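Side-chain contacts in cytokinin riboside 5'-monophosphate phosphoribohydrolase (Streptomyces coelicolor, PDB 5ZI9), which belongs to the possible lysine decarboxylase family of the SLOG clan and has a Rossmann-like fold built on a parallel beta-sheet: residues V94-G99 and E241-V246; A103-I108 and Y166-V171; E185-V190 and F198-F203; G210-L215 and M231-T236. All coordinates share one frame; numbering follows the deposited sequence. Where two conformers were deposited one is given.

Interaction 1: residues V94-G99 and E241-V246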
loop_
_atom_site.group_PDB
_atom_site.type_symbol
_atom_site.label_atom_id
_atom_site.label_comp_id
_atom_site.label_asym_id
_atom_site.label_seq_id
_atom_site.Cartn_x
_atom_site.Cartn_y
_atom_site.Cartn_z
ATOM N N VAL B 94 -29.413 11.930 27.266
ATOM C CA VAL B 94 -28.961 13.348 27.210
ATOM C C VAL B 94 -28.135 13.690 28.459
ATOM O O VAL B 94 -27.062 14.309 28.399
ATOM C CB VAL B 94 -30.135 14.345 27.029
ATOM C CG1 VAL B 94 -29.627 15.685 26.504
ATOM C CG2 VAL B 94 -31.173 13.819 26.047
ATOM N N ARG B 95 -28.664 13.257 29.598
ATOM C CA ARG B 95 -28.053 13.468 30.904
ATOM C C ARG B 95 -26.621 12.920 30.942
ATOM O O ARG B 95 -25.695 13.525 31.489
ATOM C CB ARG B 95 -28.941 12.759 31.935
ATOM C CG ARG B 95 -29.162 13.514 33.233
ATOM C CD ARG B 95 -30.631 13.483 33.651
ATOM N NE ARG B 95 -31.070 14.842 33.930
ATOM C CZ ARG B 95 -32.322 15.209 34.152
ATOM N NH1 ARG B 95 -33.313 14.328 34.167
ATOM N NH2 ARG B 95 -32.572 16.475 34.366
ATOM N N LEU B 96 -26.472 11.756 30.337
ATOM C CA LEU B 96 -25.213 11.047 30.261
ATOM C C LEU B 96 -24.192 11.666 29.288
ATOM O O LEU B 96 -23.018 11.830 29.601
ATOM C CB LEU B 96 -25.584 9.653 29.809
ATOM C CG LEU B 96 -24.442 8.649 29.843
ATOM C CD1 LEU B 96 -24.323 8.081 31.255
ATOM C CD2 LEU B 96 -24.664 7.550 28.813
ATOM N N GLY B 97 -24.656 12.024 28.103
ATOM C CA GLY B 97 -23.849 12.798 27.182
ATOM C C GLY B 97 -23.249 14.005 27.845
ATOM O O GLY B 97 -22.076 14.303 27.686
ATOM N N ARG B 98 -24.072 14.686 28.625
ATOM C CA ARG B 98 -23.663 15.897 29.347
ATOM C C ARG B 98 -22.695 15.562 30.437
ATOM O O ARG B 98 -21.654 16.246 30.599
ATOM C CB ARG B 98 -24.883 16.576 29.972
ATOM C CG ARG B 98 -25.083 17.974 29.460
ATOM C CD ARG B 98 -26.548 18.328 29.441
ATOM N NE ARG B 98 -26.918 18.815 30.750
ATOM C CZ ARG B 98 -28.112 18.686 31.295
ATOM N NH1 ARG B 98 -29.131 18.083 30.658
ATOM N NH2 ARG B 98 -28.283 19.189 32.504
ATOM N N GLY B 99 -23.067 14.525 31.198
ATOM C CA GLY B 99 -22.226 14.001 32.250
ATOM C C GLY B 99 -20.802 13.749 31.767
ATOM O O GLY B 99 -19.826 14.212 32.389
ATOM N N GLU B 241 -23.731 8.174 38.836
ATOM C CA GLU B 241 -22.894 6.992 39.173
ATOM C C GLU B 241 -22.142 6.465 37.920
ATOM O O GLU B 241 -20.914 6.293 37.944
ATOM C CB GLU B 241 -23.736 5.876 39.810
ATOM C CG GLU B 241 -22.938 4.698 40.377
ATOM C CD GLU B 241 -23.823 3.574 40.939
ATOM O OE1 GLU B 241 -23.296 2.671 41.580
ATOM O OE2 GLU B 241 -25.045 3.554 40.758
ATOM N N ALA B 242 -22.878 6.266 36.822
ATOM C CA ALA B 242 -22.283 5.805 35.562
ATOM C C ALA B 242 -21.134 6.649 35.150
ATOM O O ALA B 242 -20.085 6.109 34.807
ATOM C CB ALA B 242 -23.300 5.754 34.436
ATOM N N VAL B 243 -21.299 7.966 35.221
ATOM C CA VAL B 243 -20.209 8.859 34.825
ATOM C C VAL B 243 -19.031 8.748 35.747
ATOM O O VAL B 243 -17.899 8.848 35.316
ATOM C CB VAL B 243 -20.670 10.325 34.724
ATOM C CG1 VAL B 243 -19.511 11.267 34.399
ATOM C CG2 VAL B 243 -21.711 10.433 33.619
ATOM N N ALA B 244 -19.294 8.564 37.033
ATOM C CA ALA B 244 -18.216 8.488 38.007
ATOM C C ALA B 244 -17.382 7.215 37.811
ATOM O O ALA B 244 -16.124 7.243 37.868
ATOM C CB ALA B 244 -18.805 8.524 39.404
ATOM N N LEU B 245 -18.103 6.106 37.601
ATOM C CA LEU B 245 -17.479 4.809 37.344
ATOM C C LEU B 245 -16.506 4.865 36.193
ATOM O O LEU B 245 -15.388 4.365 36.315
ATOM C CB LEU B 245 -18.515 3.740 37.039
ATOM C CG LEU B 245 -19.279 3.248 38.280
ATOM C CD1 LEU B 245 -20.612 2.603 37.915
ATOM C CD2 LEU B 245 -18.404 2.295 39.078
ATOM N N VAL B 246 -16.938 5.492 35.101
ATOM C CA VAL B 246 -16.143 5.573 33.903
ATOM C C VAL B 246 -14.907 6.445 34.124
ATOM O O VAL B 246 -13.829 6.059 33.683
ATOM C CB VAL B 246 -17.005 6.021 32.713
ATOM C CG1 VAL B 246 -16.179 6.732 31.677
ATOM C CG2 VAL B 246 -17.716 4.820 32.105
#
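Leu96 and Val243 reach for each other between two helices, 88-102 and 239-249, that lie side by side on one face of the parallel sheet of this Rossmann-like alpha/beta fold. The segment axes approach to 9.7 Å and run 34° apart, in roughly the same direction. Leu96 starts off along the flank of its helix, but with CG anti to the backbone N (chi1 -172°) its CD1 branch swings across the gap. There that methyl faces two neighbours on the partner helix, Ala242 CB at 4.1 Å from Leu96 CD1 and Val243 CG2 at 4.2 Å from it. The small methyl of Ala242 suits a place where a leucine end arrives; the same alanine also packs on Val201 of the sheet below. Leu96 in turn sends CD2 down to Val171, and its side chain also touches Val77, which makes it a wedge between the helices and the strands. Val243, branched at CB, straddles Gly99 with both methyls. Gly99, lacking a side chain, lets the CA atoms of Gly99 and Val243 come to 6.1 Å. Val243 CG2 sits 3.9 Å from Gly99 CA, while CG1 rests against the backbone carbonyl, with 3.6 Å between Val243 CG1 and Gly99 O.

Interaction 2: residues A103-I108 and Y166-V171; sequences AGFAVI and YAQGFV. With EDO (1,2-ethanediol), chain M.
Ile108 and Tyr166 form the tighter half of this contact, Phe105 and Gln168 the looser one. Ile108 points from strand 106-109 toward the other segment, and its chain, extended at chi2 (165°), carries CD1 to the backbone of Tyr166. That methyl, Ile108 CD1, lies 3.9 Å from Tyr166 CB and equally 3.9 Å from Tyr166 O, so an apolar end fills the corner between a side-chain root and a carbonyl. The tyrosine ring itself leads away, toward Leu68 of its own chain and Asp50 of a neighbouring subunit; of its side chain, CB makes the contact.

At the other end, where Phe105 and Gln168 are both partly exposed while Ile108 is buried, Gln168 brings its amide oxygen to the rim of the Phe105 ring. Gln168 OE1 stands 4.1 Å from Phe105 CE1, near the ring plane, and the ring and amide planes are 58° apart. An oxygen there would face weakly positive C-H groups, at most a loose polar fit. The bend at chi2 (101°) turns the amide of Gln168 to this place.

Gly104, with its positive phi, closes helix 88-102 in a Schellman motif and turns the chain into the strand. A 1,2-ethanediol molecule, probably from the crystallisation liquor, lies beside Phe105. Strand 74-78 runs between strands 106-109 and 167-172 in the sheet, Ile108 packing on its Ala74 and Ser76, while Phe105 also touches Val246 and Ser247 of helix 239-249.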
loop_
_atom_site.group_PDB
_atom_site.type_symbol
_atom_site.label_atom_id
_atom_site.label_comp_id
_atom_site.label_asym_id
_atom_site.label_seq_id
_atom_site.Cartn_x
_atom_site.Cartn_y
_atom_site.Cartn_z
ATOM N N ALA B 103 -17.087 15.519 32.581
ATOM C CA ALA B 103 -15.953 14.717 33.081
ATOM C C ALA B 103 -14.674 14.774 32.235
ATOM O O ALA B 103 -13.689 14.140 32.594
ATOM C CB ALA B 103 -16.383 13.281 33.265
ATOM N N GLY B 104 -14.688 15.505 31.120
ATOM C CA GLY B 104 -13.529 15.623 30.247
ATOM C C GLY B 104 -13.485 14.694 29.036
ATOM O O GLY B 104 -12.488 14.680 28.312
ATOM N N PHE B 105 -14.556 13.946 28.784
ATOM C CA PHE B 105 -14.580 13.019 27.652
ATOM C C PHE B 105 -15.289 13.554 26.425
ATOM O O PHE B 105 -16.266 14.305 26.531
ATOM C CB PHE B 105 -15.281 11.713 28.041
ATOM C CG PHE B 105 -14.561 10.939 29.103
ATOM C CD1 PHE B 105 -13.348 10.327 28.826
ATOM C CD2 PHE B 105 -15.091 10.829 30.382
ATOM C CE1 PHE B 105 -12.676 9.610 29.805
ATOM C CE2 PHE B 105 -14.419 10.127 31.365
ATOM C CZ PHE B 105 -13.207 9.508 31.078
ATOM N N ALA B 106 -14.840 13.117 25.251
ATOM C CA ALA B 106 -15.663 13.257 24.044
ATOM C C ALA B 106 -16.753 12.179 24.010
ATOM O O ALA B 106 -16.620 11.130 24.627
ATOM C CB ALA B 106 -14.794 13.194 22.811
ATOM N N VAL B 107 -17.832 12.421 23.298
ATOM C CA VAL B 107 -18.826 11.377 23.208
ATOM C C VAL B 107 -18.899 10.807 21.806
ATOM O O VAL B 107 -19.147 11.542 20.863
ATOM C CB VAL B 107 -20.185 11.876 23.658
ATOM C CG1 VAL B 107 -21.241 10.766 23.533
ATOM C CG2 VAL B 107 -20.065 12.358 25.096
ATOM N N ILE B 108 -18.696 9.490 21.694
ATOM C CA ILE B 108 -18.756 8.784 20.410
ATOM C C ILE B 108 -20.003 7.932 20.339
ATOM O O ILE B 108 -20.269 7.186 21.243
ATOM C CB ILE B 108 -17.517 7.888 20.181
ATOM C CG1 ILE B 108 -16.226 8.716 20.127
ATOM C CG2 ILE B 108 -17.645 7.156 18.845
ATOM C CD1 ILE B 108 -14.979 7.882 20.260
ATOM N N TYR B 166 -10.613 4.716 19.918
ATOM C CA TYR B 166 -10.698 6.141 20.295
ATOM C C TYR B 166 -11.417 6.339 21.613
ATOM O O TYR B 166 -11.570 7.482 22.055
ATOM C CB TYR B 166 -11.347 6.990 19.181
ATOM C CG TYR B 166 -10.476 7.038 17.983
ATOM C CD1 TYR B 166 -9.429 7.930 17.903
ATOM C CD2 TYR B 166 -10.640 6.117 16.932
ATOM C CE1 TYR B 166 -8.591 7.949 16.809
ATOM C CE2 TYR B 166 -9.771 6.103 15.841
ATOM C CZ TYR B 166 -8.770 7.026 15.788
ATOM O OH TYR B 166 -7.929 7.018 14.738
ATOM N N ALA B 167 -11.870 5.252 22.235
ATOM C CA ALA B 167 -12.570 5.331 23.505
ATOM C C ALA B 167 -11.758 4.679 24.632
ATOM O O ALA B 167 -10.840 3.895 24.375
ATOM C CB ALA B 167 -13.943 4.707 23.392
ATOM N N GLN B 168 -12.079 5.057 25.872
ATOM C CA GLN B 168 -11.580 4.381 27.064
ATOM C C GLN B 168 -12.646 3.675 27.852
ATOM O O GLN B 168 -12.339 3.145 28.908
ATOM C CB GLN B 168 -10.832 5.336 27.987
ATOM C CG GLN B 168 -9.462 5.727 27.461
ATOM C CD GLN B 168 -9.508 7.091 26.850
ATOM O OE1 GLN B 168 -9.587 8.075 27.603
ATOM N NE2 GLN B 168 -9.527 7.175 25.490
ATOM N N GLY B 169 -13.875 3.617 27.351
ATOM C CA GLY B 169 -14.886 2.812 28.004
ATOM C C GLY B 169 -16.184 2.884 27.249
ATOM O O GLY B 169 -16.350 3.731 26.346
ATOM N N PHE B 170 -17.099 1.976 27.604
ATOM C CA PHE B 170 -18.442 1.959 27.017
ATOM C C PHE B 170 -19.489 2.278 28.068
ATOM O O PHE B 170 -19.391 1.860 29.221
ATOM C CB PHE B 170 -18.819 0.600 26.403
ATOM C CG PHE B 170 -18.185 0.303 25.077
ATOM C CD1 PHE B 170 -17.142 1.067 24.548
ATOM C CD2 PHE B 170 -18.578 -0.820 24.381
ATOM C CE1 PHE B 170 -16.569 0.755 23.333
ATOM C CE2 PHE B 170 -17.985 -1.144 23.170
ATOM C CZ PHE B 170 -16.988 -0.360 22.650
ATOM N N VAL B 171 -20.510 3.001 27.631
ATOM C CA VAL B 171 -21.729 3.100 28.378
ATOM C C VAL B 171 -22.849 2.604 27.467
ATOM O O VAL B 171 -22.972 3.016 26.324
ATOM C CB VAL B 171 -22.033 4.534 28.812
ATOM C CG1 VAL B 171 -23.233 4.522 29.728
ATOM C CG2 VAL B 171 -20.851 5.138 29.520
HETATM C C1 EDO M . -14.889 16.608 25.433
HETATM O O1 EDO M . -16.297 16.798 25.103
HETATM C C2 EDO M . -14.169 17.911 25.724
HETATM O O2 EDO M . -13.807 18.468 24.431
#

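Interaction 3: residues E185-V190 and F198-F203; sequences EALTLV and FPIVLF
The beta-alpha-beta unit of strand 167-172, helix 177-191 and strand 200-203 is closed here by Ile200, which rises from the second strand into the underside of the helix. Its CD1 methyl is the centre of the contact. Ile200 CD1 lies 3.8 Å from Ala186 CB and 4.0 Å from Leu187 CD2, with Val190 CG2 more distant at 4.5 Å. CG1 is anti to the carbonyl carbon (chi1 -63°), and the chain runs on extended, which projects CD1 into the turn formed by these three residues. Alanine suits position 186: its short side chain admits the isoleucine end right up to the helix backbone, where Leu187 N is 3.9 Å from Ile200 CD1.

Helix and strand run nearly opposite ways, 150° between their segment axes and 10.4 Å apart at closest, as expected where the helix brings the chain back to start a parallel strand. Leu187 leaves the helix pointing away from the strand, yet its CD2 branch comes back over Ile200; the same side chain packs on Phe233.

One turn further on, Val190 works on the chain just ahead of the strand. Val190 CG2 sits 3.8 Å from Phe198 CB, and it approaches the phenyl ring obliquely. Ala186 CB also comes to this ring obliquely, 4.3 Å from Phe198 CE2. The Phe198 ring meets Phe170 edge-to-face, which extends the apolar layer toward the neighbouring strand.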
loop_
_atom_site.group_PDB
_atom_site.type_symbol
_atom_site.label_atom_id
_atom_site.label_comp_id
_atom_site.label_asym_id
_atom_site.label_seq_id
_atom_site.Cartn_x
_atom_site.Cartn_y
_atom_site.Cartn_z
ATOM N N GLU B 185 -18.676 -7.653 22.611
ATOM C CA GLU B 185 -17.370 -7.463 22.012
ATOM C C GLU B 185 -16.377 -6.879 23.025
ATOM O O GLU B 185 -15.242 -7.338 23.138
ATOM C CB GLU B 185 -17.553 -6.485 20.866
ATOM C CG GLU B 185 -16.449 -6.335 19.852
ATOM C CD GLU B 185 -16.984 -5.586 18.628
ATOM O OE1 GLU B 185 -16.571 -4.409 18.381
ATOM O OE2 GLU B 185 -17.887 -6.174 17.980
ATOM N N ALA B 186 -16.815 -5.823 23.714
ATOM C CA ALA B 186 -16.023 -5.175 24.745
ATOM C C ALA B 186 -15.756 -6.115 25.908
ATOM O O ALA B 186 -14.649 -6.181 26.452
ATOM C CB ALA B 186 -16.737 -3.918 25.219
ATOM N N LEU B 187 -16.779 -6.865 26.265
ATOM C CA LEU B 187 -16.633 -7.830 27.284
ATOM C C LEU B 187 -15.561 -8.859 26.966
ATOM O O LEU B 187 -14.723 -9.109 27.828
ATOM C CB LEU B 187 -17.955 -8.499 27.579
ATOM C CG LEU B 187 -18.880 -7.679 28.488
ATOM C CD1 LEU B 187 -20.238 -8.325 28.538
ATOM C CD2 LEU B 187 -18.332 -7.615 29.908
ATOM N N THR B 188 -15.527 -9.413 25.752
ATOM C CA THR B 188 -14.558 -10.490 25.510
ATOM C C THR B 188 -13.173 -9.895 25.332
ATOM O O THR B 188 -12.171 -10.485 25.751
ATOM C CB THR B 188 -14.968 -11.568 24.448
ATOM O OG1 THR B 188 -14.234 -11.447 23.229
ATOM C CG2 THR B 188 -16.413 -11.530 24.210
ATOM N N LEU B 189 -13.130 -8.686 24.807
ATOM C CA LEU B 189 -11.897 -7.974 24.685
ATOM C C LEU B 189 -11.300 -7.761 26.057
ATOM O O LEU B 189 -10.094 -7.885 26.222
ATOM C CB LEU B 189 -12.101 -6.646 23.952
ATOM C CG LEU B 189 -12.156 -6.722 22.417
ATOM C CD1 LEU B 189 -12.649 -5.404 21.826
ATOM C CD2 LEU B 189 -10.793 -7.056 21.837
ATOM N N VAL B 190 -12.141 -7.457 27.047
ATOM C CA VAL B 190 -11.648 -7.227 28.409
ATOM C C VAL B 190 -11.358 -8.556 29.108
ATOM O O VAL B 190 -10.302 -8.697 29.752
ATOM C CB VAL B 190 -12.603 -6.287 29.179
ATOM C CG1 VAL B 190 -12.475 -6.424 30.687
ATOM C CG2 VAL B 190 -12.306 -4.852 28.773
ATOM N N PHE B 198 -10.805 -0.607 30.959
ATOM C CA PHE B 198 -11.842 -0.293 29.999
ATOM C C PHE B 198 -13.182 -0.559 30.647
ATOM O O PHE B 198 -13.762 -1.634 30.501
ATOM C CB PHE B 198 -11.658 -1.115 28.748
ATOM C CG PHE B 198 -12.346 -0.548 27.534
ATOM C CD1 PHE B 198 -11.678 0.360 26.725
ATOM C CD2 PHE B 198 -13.646 -0.953 27.187
ATOM C CE1 PHE B 198 -12.310 0.878 25.622
ATOM C CE2 PHE B 198 -14.275 -0.454 26.072
ATOM C CZ PHE B 198 -13.609 0.459 25.290
ATOM N N PRO B 199 -13.671 0.437 31.404
ATOM C CA PRO B 199 -14.928 0.349 32.086
ATOM C C PRO B 199 -16.076 0.190 31.148
ATOM O O PRO B 199 -16.170 0.922 30.142
ATOM C CB PRO B 199 -15.057 1.706 32.768
ATOM C CG PRO B 199 -14.147 2.615 32.047
ATOM C CD PRO B 199 -13.008 1.732 31.669
ATOM N N ILE B 200 -16.955 -0.737 31.499
ATOM C CA ILE B 200 -18.170 -1.002 30.751
ATOM C C ILE B 200 -19.330 -0.833 31.719
ATOM O O ILE B 200 -19.399 -1.539 32.694
ATOM C CB ILE B 200 -18.148 -2.434 30.207
ATOM C CG1 ILE B 200 -17.001 -2.612 29.229
ATOM C CG2 ILE B 200 -19.424 -2.773 29.472
ATOM C CD1 ILE B 200 -16.694 -4.074 28.966
ATOM N N VAL B 201 -20.256 0.068 31.426
ATOM C CA VAL B 201 -21.371 0.354 32.310
ATOM C C VAL B 201 -22.687 0.161 31.578
ATOM O O VAL B 201 -22.908 0.771 30.555
ATOM C CB VAL B 201 -21.287 1.852 32.765
ATOM C CG1 VAL B 201 -22.505 2.258 33.605
ATOM C CG2 VAL B 201 -19.951 2.151 33.476
ATOM N N LEU B 202 -23.606 -0.618 32.125
ATOM C CA LEU B 202 -24.951 -0.734 31.537
ATOM C C LEU B 202 -25.927 0.155 32.290
ATOM O O LEU B 202 -25.912 0.182 33.480
ATOM C CB LEU B 202 -25.469 -2.167 31.578
ATOM C CG LEU B 202 -24.537 -3.375 31.370
ATOM C CD1 LEU B 202 -25.363 -4.584 30.985
ATOM C CD2 LEU B 202 -23.474 -3.168 30.311
ATOM N N PHE B 203 -26.803 0.860 31.596
ATOM C CA PHE B 203 -27.773 1.704 32.235
ATOM C C PHE B 203 -29.138 1.055 32.125
ATOM O O PHE B 203 -29.573 0.765 31.022
ATOM C CB PHE B 203 -27.793 3.056 31.558
ATOM C CG PHE B 203 -28.534 4.075 32.342
ATOM C CD1 PHE B 203 -29.932 4.188 32.242
ATOM C CD2 PHE B 203 -27.855 4.899 33.229
ATOM C CE1 PHE B 203 -30.626 5.121 32.998
ATOM C CE2 PHE B 203 -28.552 5.840 33.977
ATOM C CZ PHE B 203 -29.937 5.954 33.857
#

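Interaction 4: residues G210-L215 and M231-T236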
loop_
_atom_site.group_PDB
_atom_site.type_symbol
_atom_site.label_atom_id
_atom_site.label_comp_id
_atom_site.label_asym_id
_atom_site.label_seq_id
_atom_site.Cartn_x
_atom_site.Cartn_y
_atom_site.Cartn_z
ATOM N N GLY B 210 -32.720 -9.273 33.411
ATOM C CA GLY B 210 -32.989 -10.616 32.899
ATOM C C GLY B 210 -31.800 -11.219 32.163
ATOM O O GLY B 210 -31.608 -12.436 32.167
ATOM N N LEU B 211 -31.003 -10.364 31.533
ATOM C CA LEU B 211 -29.797 -10.809 30.855
ATOM C C LEU B 211 -28.749 -11.246 31.882
ATOM O O LEU B 211 -28.260 -12.360 31.828
ATOM C CB LEU B 211 -29.246 -9.704 29.923
ATOM C CG LEU B 211 -27.920 -9.978 29.202
ATOM C CD1 LEU B 211 -28.103 -11.169 28.267
ATOM C CD2 LEU B 211 -27.442 -8.743 28.468
ATOM N N VAL B 212 -28.433 -10.361 32.819
ATOM C CA VAL B 212 -27.513 -10.680 33.919
ATOM C C VAL B 212 -27.926 -11.947 34.700
ATOM O O VAL B 212 -27.080 -12.728 35.100
ATOM C CB VAL B 212 -27.375 -9.459 34.872
ATOM C CG1 VAL B 212 -26.638 -9.834 36.149
ATOM C CG2 VAL B 212 -26.640 -8.302 34.179
ATOM N N ASP B 213 -29.222 -12.162 34.897
ATOM C CA ASP B 213 -29.706 -13.388 35.570
ATOM C C ASP B 213 -29.427 -14.648 34.829
ATOM O O ASP B 213 -29.215 -15.691 35.468
ATOM C CB ASP B 213 -31.215 -13.400 35.790
ATOM C CG ASP B 213 -31.655 -12.526 36.947
ATOM O OD1 ASP B 213 -30.820 -11.889 37.678
ATOM O OD2 ASP B 213 -32.892 -12.465 37.073
ATOM N N TRP B 214 -29.501 -14.575 33.495
ATOM C CA TRP B 214 -29.180 -15.717 32.634
ATOM C C TRP B 214 -27.669 -15.944 32.608
ATOM O O TRP B 214 -27.216 -17.076 32.688
ATOM C CB TRP B 214 -29.750 -15.507 31.230
ATOM C CG TRP B 214 -29.396 -16.599 30.280
ATOM C CD1 TRP B 214 -29.922 -17.866 30.227
ATOM C CD2 TRP B 214 -28.423 -16.526 29.250
ATOM N NE1 TRP B 214 -29.323 -18.581 29.231
ATOM C CE2 TRP B 214 -28.388 -17.784 28.621
ATOM C CE3 TRP B 214 -27.567 -15.512 28.799
ATOM C CZ2 TRP B 214 -27.536 -18.061 27.565
ATOM C CZ3 TRP B 214 -26.718 -15.786 27.756
ATOM C CH2 TRP B 214 -26.717 -17.053 27.142
ATOM N N LEU B 215 -26.885 -14.877 32.508
ATOM C CA LEU B 215 -25.422 -14.991 32.559
ATOM C C LEU B 215 -24.950 -15.707 33.815
ATOM O O LEU B 215 -24.079 -16.533 33.741
ATOM C CB LEU B 215 -24.754 -13.618 32.490
ATOM C CG LEU B 215 -24.913 -12.819 31.188
ATOM C CD1 LEU B 215 -24.378 -11.408 31.353
ATOM C CD2 LEU B 215 -24.184 -13.507 30.040
ATOM N N MET B 231 -18.051 -9.043 36.940
ATOM C CA MET B 231 -17.540 -7.804 37.495
ATOM C C MET B 231 -16.949 -6.881 36.431
ATOM O O MET B 231 -16.502 -5.768 36.740
ATOM C CB MET B 231 -16.409 -8.114 38.444
ATOM C CG MET B 231 -16.678 -9.218 39.428
ATOM S SD MET B 231 -17.019 -8.507 41.011
ATOM C CE MET B 231 -18.796 -8.284 40.817
ATOM N N LEU B 232 -16.909 -7.348 35.183
ATOM C CA LEU B 232 -16.328 -6.570 34.081
ATOM C C LEU B 232 -17.254 -5.474 33.585
ATOM O O LEU B 232 -16.856 -4.664 32.748
ATOM C CB LEU B 232 -15.904 -7.491 32.928
ATOM C CG LEU B 232 -14.892 -8.577 33.332
ATOM C CD1 LEU B 232 -14.633 -9.507 32.161
ATOM C CD2 LEU B 232 -13.594 -7.932 33.806
ATOM N N PHE B 233 -18.477 -5.468 34.093
ATOM C CA PHE B 233 -19.392 -4.388 33.862
ATOM C C PHE B 233 -20.090 -4.030 35.163
ATOM O O PHE B 233 -20.019 -4.799 36.093
ATOM C CB PHE B 233 -20.397 -4.770 32.793
ATOM C CG PHE B 233 -21.233 -5.999 33.112
ATOM C CD1 PHE B 233 -20.774 -7.277 32.824
ATOM C CD2 PHE B 233 -22.513 -5.872 33.630
ATOM C CE1 PHE B 233 -21.559 -8.391 33.073
ATOM C CE2 PHE B 233 -23.313 -6.996 33.878
ATOM C CZ PHE B 233 -22.837 -8.255 33.601
ATOM N N HIS B 234 -20.716 -2.855 35.231
ATOM C CA HIS B 234 -21.570 -2.472 36.371
ATOM C C HIS B 234 -22.940 -2.142 35.799
ATOM O O HIS B 234 -23.042 -1.653 34.704
ATOM C CB HIS B 234 -20.991 -1.292 37.196
ATOM C CG HIS B 234 -19.476 -1.238 37.239
ATOM N ND1 HIS B 234 -18.742 -1.445 38.396
ATOM C CD2 HIS B 234 -18.558 -0.983 36.267
ATOM C CE1 HIS B 234 -17.448 -1.321 38.133
ATOM N NE2 HIS B 234 -17.307 -1.044 36.848
ATOM N N VAL B 235 -23.990 -2.454 36.526
ATOM C CA VAL B 235 -25.321 -2.067 36.167
ATOM C C VAL B 235 -25.777 -0.960 37.120
ATOM O O VAL B 235 -25.640 -1.071 38.321
ATOM C CB VAL B 235 -26.266 -3.248 36.287
ATOM C CG1 VAL B 235 -27.694 -2.853 35.894
ATOM C CG2 VAL B 235 -25.742 -4.407 35.448
ATOM N N THR B 236 -26.375 0.086 36.574
ATOM C CA THR B 236 -26.805 1.227 37.356
ATOM C C THR B 236 -28.046 1.885 36.759
ATOM O O THR B 236 -28.364 1.708 35.580
ATOM C CB THR B 236 -25.657 2.239 37.490
ATOM O OG1 THR B 236 -26.001 3.215 38.464
ATOM C CG2 THR B 236 -25.352 2.930 36.194
#
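The helical segment 210-215 passes alongside the chain leading into strand 234-236, the outermost strand of this chain's sheet, the nearest CA atoms, those of Val212 and Val235, being 9.2 Å apart. The contact joins elements of the beta-alpha-beta unit of strand 200-203, helix 205-220 and strand 234-236. Val212 turns its CG2 methyl to the edge of the Phe233 ring, near the ring plane, with 3.6 Å between Val212 CG2 and Phe233 CE2. Phe233 holds CG between its backbone N and carbonyl carbon (chi1 59°), and from there the ring projects toward the helix. One turn along, Leu215 CD1 comes obliquely to the far end of the same ring, 4.2 Å from Phe233 CZ. Val235, facing the same way, adds its CG2 methyl at 4.2 Å from Val212 CG2; this methyl also lies in the plane of the Phe233 ring, at its edge. A long flat side chain suits position 233, because it can bridge the distance to the helix while the side chain also touches Leu187, Ile200 and Leu202. Leu215 also packs on Leu180 of a neighbouring subunit. All the groups that meet between the segments are hydrocarbon, which implies that the helix is held against the strand mainly by shape and exclusion of water.

How the interactions relate
Interactions 2, 3 and 4 follow one another along the chain, and all three lie inside the loop closed by interaction 1. Strand 200-203 joins interactions 2, 3 and 4 by backbone bonds: Phe170 O lies 3.0 Å from Val201 N, and Leu202 N 2.8 Å from His234 O. Interactions 3 and 4 have centres 11 Å apart, both touching a second subunit. Interaction 1 covers the sheet through Leu96 CD2, 3.5 Å from Val171 CG1, and Ala242 CB, 3.7 Å from Val201 CG1. It reaches interaction 4 where Glu241 OE2 is hydrogen-bonded to Thr236 OG1. Interactions 2 and 4 stay about 7 Å apart at their nearest atoms. The 1,2-ethanediol lies at interaction 2.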